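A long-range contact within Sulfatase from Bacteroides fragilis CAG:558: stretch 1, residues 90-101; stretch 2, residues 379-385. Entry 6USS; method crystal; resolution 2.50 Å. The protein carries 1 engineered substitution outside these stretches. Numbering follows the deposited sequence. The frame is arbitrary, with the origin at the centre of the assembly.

Stretch 1, residues 90-101: PTRCSLITGTNA
Stretch 2 379-385: IIEDFYP

How do the two backbones meet? Residues 90-97 form the end of a helix, which Gly 98 leaves with phi/psi 66/19 before Thr 99 and Asn 100 extend. In the second stretch, Ile 379 is extended (-132/154), residues 380-382 have helical phi/psi, and a helix continues through Pro 385. Helix 90-97 and the second stretch run in roughly the same direction. The nearest CA atoms across the contact are those of Gly 98 and Glu 381, 4.5 Å apart.

What fills the apolar side of the 502 Å² buried over both stretches? Ile 380 (chi1 t, chi2 p) points toward the first helix, its CG1 3.7 Å from Thr 91 CG2 and 4.0 Å from Leu 95 CB. Leu 95 (t, p) brings CD1 within 3.5 Å of Phe 383 CB; the Phe 383 ring (chi1 m) leads away. Branched, apolar Ile 380 and Leu 95 suit this packing.

Why does glycine suit position 98? Positive phi favours it, and an ideal CB on Gly 98 would lie 2.7 Å from Tyr 384 CG, a clash. Tyr 384 (chi1 t, chi2 -67°) sets CD2 3.1 Å from Gly 98 N, with Thr 97 O over one ring face and Leu 95 O and Ile 96 O at the edge.

Which polar groups join the stretches? Buried Asn 100 (chi1 t) suits two roles: its amide ND2 donates to carboxylate Glu 381 OE1 at 3.0 Å, and its side chain caps a backbone N just past the stretch. Glu 381 (chi1 p) also accepts through OE2 from a water at 2.6 Å, whose oxygen accepts from Ala 101 N at 2.9 Å.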

# COMPACT_ATOMS: atom_id res chain seq x y z
N PRO A 90 7.25 11.00 19.19
CA PRO A 90 7.96 12.11 18.53
C PRO A 90 9.14 11.66 17.70
O PRO A 90 9.39 12.23 16.63
CB PRO A 90 8.40 13.01 19.70
CG PRO A 90 8.36 12.13 20.89
CD PRO A 90 7.18 11.22 20.65
N THR A 91 9.87 10.63 18.15
CA THR A 91 11.02 10.17 17.38
C THR A 91 10.59 9.57 16.05
O THR A 91 11.12 9.93 14.99
CB THR A 91 11.82 9.16 18.19
OG1 THR A 91 12.41 9.83 19.32
CG2 THR A 91 12.93 8.55 17.34
N ARG A 92 9.61 8.67 16.07
CA ARG A 92 9.25 7.96 14.85
C ARG A 92 8.59 8.90 13.84
O ARG A 92 8.88 8.82 12.64
CB ARG A 92 8.36 6.76 15.18
CG ARG A 92 9.18 5.53 15.65
CD ARG A 92 8.43 4.63 16.62
NE ARG A 92 9.33 3.85 17.46
CZ ARG A 92 9.97 2.74 17.07
NH1 ARG A 92 9.79 2.28 15.83
NH2 ARG A 92 10.77 2.10 17.92
N CYS A 93 7.74 9.83 14.31
CA CYS A 93 7.12 10.81 13.41
C CYS A 93 8.14 11.78 12.82
O CYS A 93 8.00 12.20 11.67
CB CYS A 93 6.03 11.57 14.16
SG CYS A 93 4.60 10.57 14.54
N SER A 94 9.17 12.14 13.59
CA SER A 94 10.24 12.96 13.04
C SER A 94 11.01 12.22 11.95
O SER A 94 11.38 12.82 10.93
CB SER A 94 11.18 13.40 14.16
OG SER A 94 10.55 14.37 15.00
N LEU A 95 11.27 10.92 12.16
CA LEU A 95 11.94 10.11 11.15
C LEU A 95 11.16 10.10 9.85
O LEU A 95 11.72 10.34 8.77
CB LEU A 95 12.10 8.68 11.66
CG LEU A 95 12.37 7.66 10.55
CD1 LEU A 95 13.81 7.74 10.08
CD2 LEU A 95 12.02 6.26 11.01
N ILE A 96 9.86 9.83 9.94
CA ILE A 96 9.02 9.63 8.76
C ILE A 96 8.65 10.95 8.08
O ILE A 96 8.31 10.95 6.88
CB ILE A 96 7.79 8.81 9.18
CG1 ILE A 96 7.35 7.88 8.04
CG2 ILE A 96 6.66 9.72 9.63
CD1 ILE A 96 8.33 6.75 7.77
N THR A 97 8.74 12.08 8.78
CA THR A 97 8.37 13.37 8.23
C THR A 97 9.52 14.34 8.09
O THR A 97 9.33 15.42 7.53
CB THR A 97 7.29 14.05 9.09
OG1 THR A 97 7.85 14.43 10.36
CG2 THR A 97 6.06 13.16 9.31
N GLY A 98 10.71 14.02 8.61
CA GLY A 98 11.82 14.95 8.51
C GLY A 98 11.64 16.24 9.28
O GLY A 98 12.35 17.22 9.02
N THR A 99 10.73 16.24 10.23
CA THR A 99 10.30 17.40 11.00
C THR A 99 10.79 17.24 12.43
O THR A 99 10.78 16.13 12.96
CB THR A 99 8.76 17.52 10.93
OG1 THR A 99 8.36 18.14 9.70
CG2 THR A 99 8.21 18.31 12.07
N ASN A 100 11.27 18.34 13.02
CA ASN A 100 11.56 18.33 14.46
C ASN A 100 10.27 18.17 15.26
O ASN A 100 9.21 18.67 14.87
CB ASN A 100 12.28 19.62 14.87
CG ASN A 100 12.53 19.69 16.38
OD1 ASN A 100 11.79 20.35 17.10
ND2 ASN A 100 13.57 19.02 16.85
N ALA A 101 10.36 17.48 16.40
CA ALA A 101 9.15 17.14 17.16
C ALA A 101 8.35 18.38 17.57
O ALA A 101 7.12 18.36 17.62
CB ALA A 101 9.52 16.30 18.38
N ILE A 379 20.52 14.41 14.82
CA ILE A 379 19.22 14.15 15.43
C ILE A 379 18.31 13.43 14.43
O ILE A 379 18.46 13.57 13.22
CB ILE A 379 18.58 15.46 15.93
CG1 ILE A 379 17.28 15.18 16.68
CG2 ILE A 379 18.42 16.46 14.77
CD1 ILE A 379 17.15 16.00 17.94
N ILE A 380 17.34 12.68 14.97
CA ILE A 380 16.55 11.70 14.22
C ILE A 380 15.92 12.30 12.96
O ILE A 380 15.91 11.66 11.90
CB ILE A 380 15.50 11.05 15.15
CG1 ILE A 380 14.63 10.04 14.40
CG2 ILE A 380 14.62 12.10 15.82
CD1 ILE A 380 15.37 8.83 13.94
N GLU A 381 15.38 13.53 13.02
CA GLU A 381 14.80 14.10 11.80
C GLU A 381 15.80 14.20 10.65
O GLU A 381 15.38 14.32 9.50
CB GLU A 381 14.19 15.49 12.04
CG GLU A 381 15.16 16.53 12.55
CD GLU A 381 14.93 16.83 14.03
OE1 GLU A 381 15.06 18.02 14.42
OE2 GLU A 381 14.61 15.88 14.80
N ASP A 382 17.11 14.16 10.95
CA ASP A 382 18.13 14.16 9.90
C ASP A 382 18.10 12.89 9.05
O ASP A 382 18.55 12.91 7.89
CB ASP A 382 19.52 14.32 10.50
CG ASP A 382 19.66 15.55 11.38
OD1 ASP A 382 18.84 16.49 11.25
OD2 ASP A 382 20.60 15.58 12.21
N PHE A 383 17.62 11.77 9.61
CA PHE A 383 17.52 10.52 8.87
C PHE A 383 16.72 10.69 7.57
O PHE A 383 17.01 10.01 6.57
CB PHE A 383 16.86 9.43 9.73
CG PHE A 383 17.79 8.78 10.73
CD1 PHE A 383 18.50 9.54 11.65
CD2 PHE A 383 17.91 7.40 10.78
CE1 PHE A 383 19.35 8.92 12.59
CE2 PHE A 383 18.75 6.78 11.71
CZ PHE A 383 19.48 7.54 12.62
N TYR A 384 15.73 11.60 7.57
CA TYR A 384 14.87 11.78 6.41
C TYR A 384 15.63 12.32 5.20
O TYR A 384 15.69 11.62 4.17
CB TYR A 384 13.67 12.65 6.80
CG TYR A 384 12.61 12.96 5.78
CD1 TYR A 384 12.88 13.76 4.67
CD2 TYR A 384 11.30 12.53 5.99
CE1 TYR A 384 11.88 14.07 3.77
CE2 TYR A 384 10.30 12.86 5.11
CZ TYR A 384 10.59 13.62 4.00
OH TYR A 384 9.57 13.93 3.13
N PRO A 385 16.25 13.51 5.25
CA PRO A 385 17.08 13.93 4.11
C PRO A 385 18.22 12.97 3.82
O PRO A 385 18.59 12.83 2.66
CB PRO A 385 17.64 15.30 4.53
CG PRO A 385 16.91 15.68 5.77
CD PRO A 385 16.43 14.42 6.40
O HOH W 1 12.83 16.03 16.72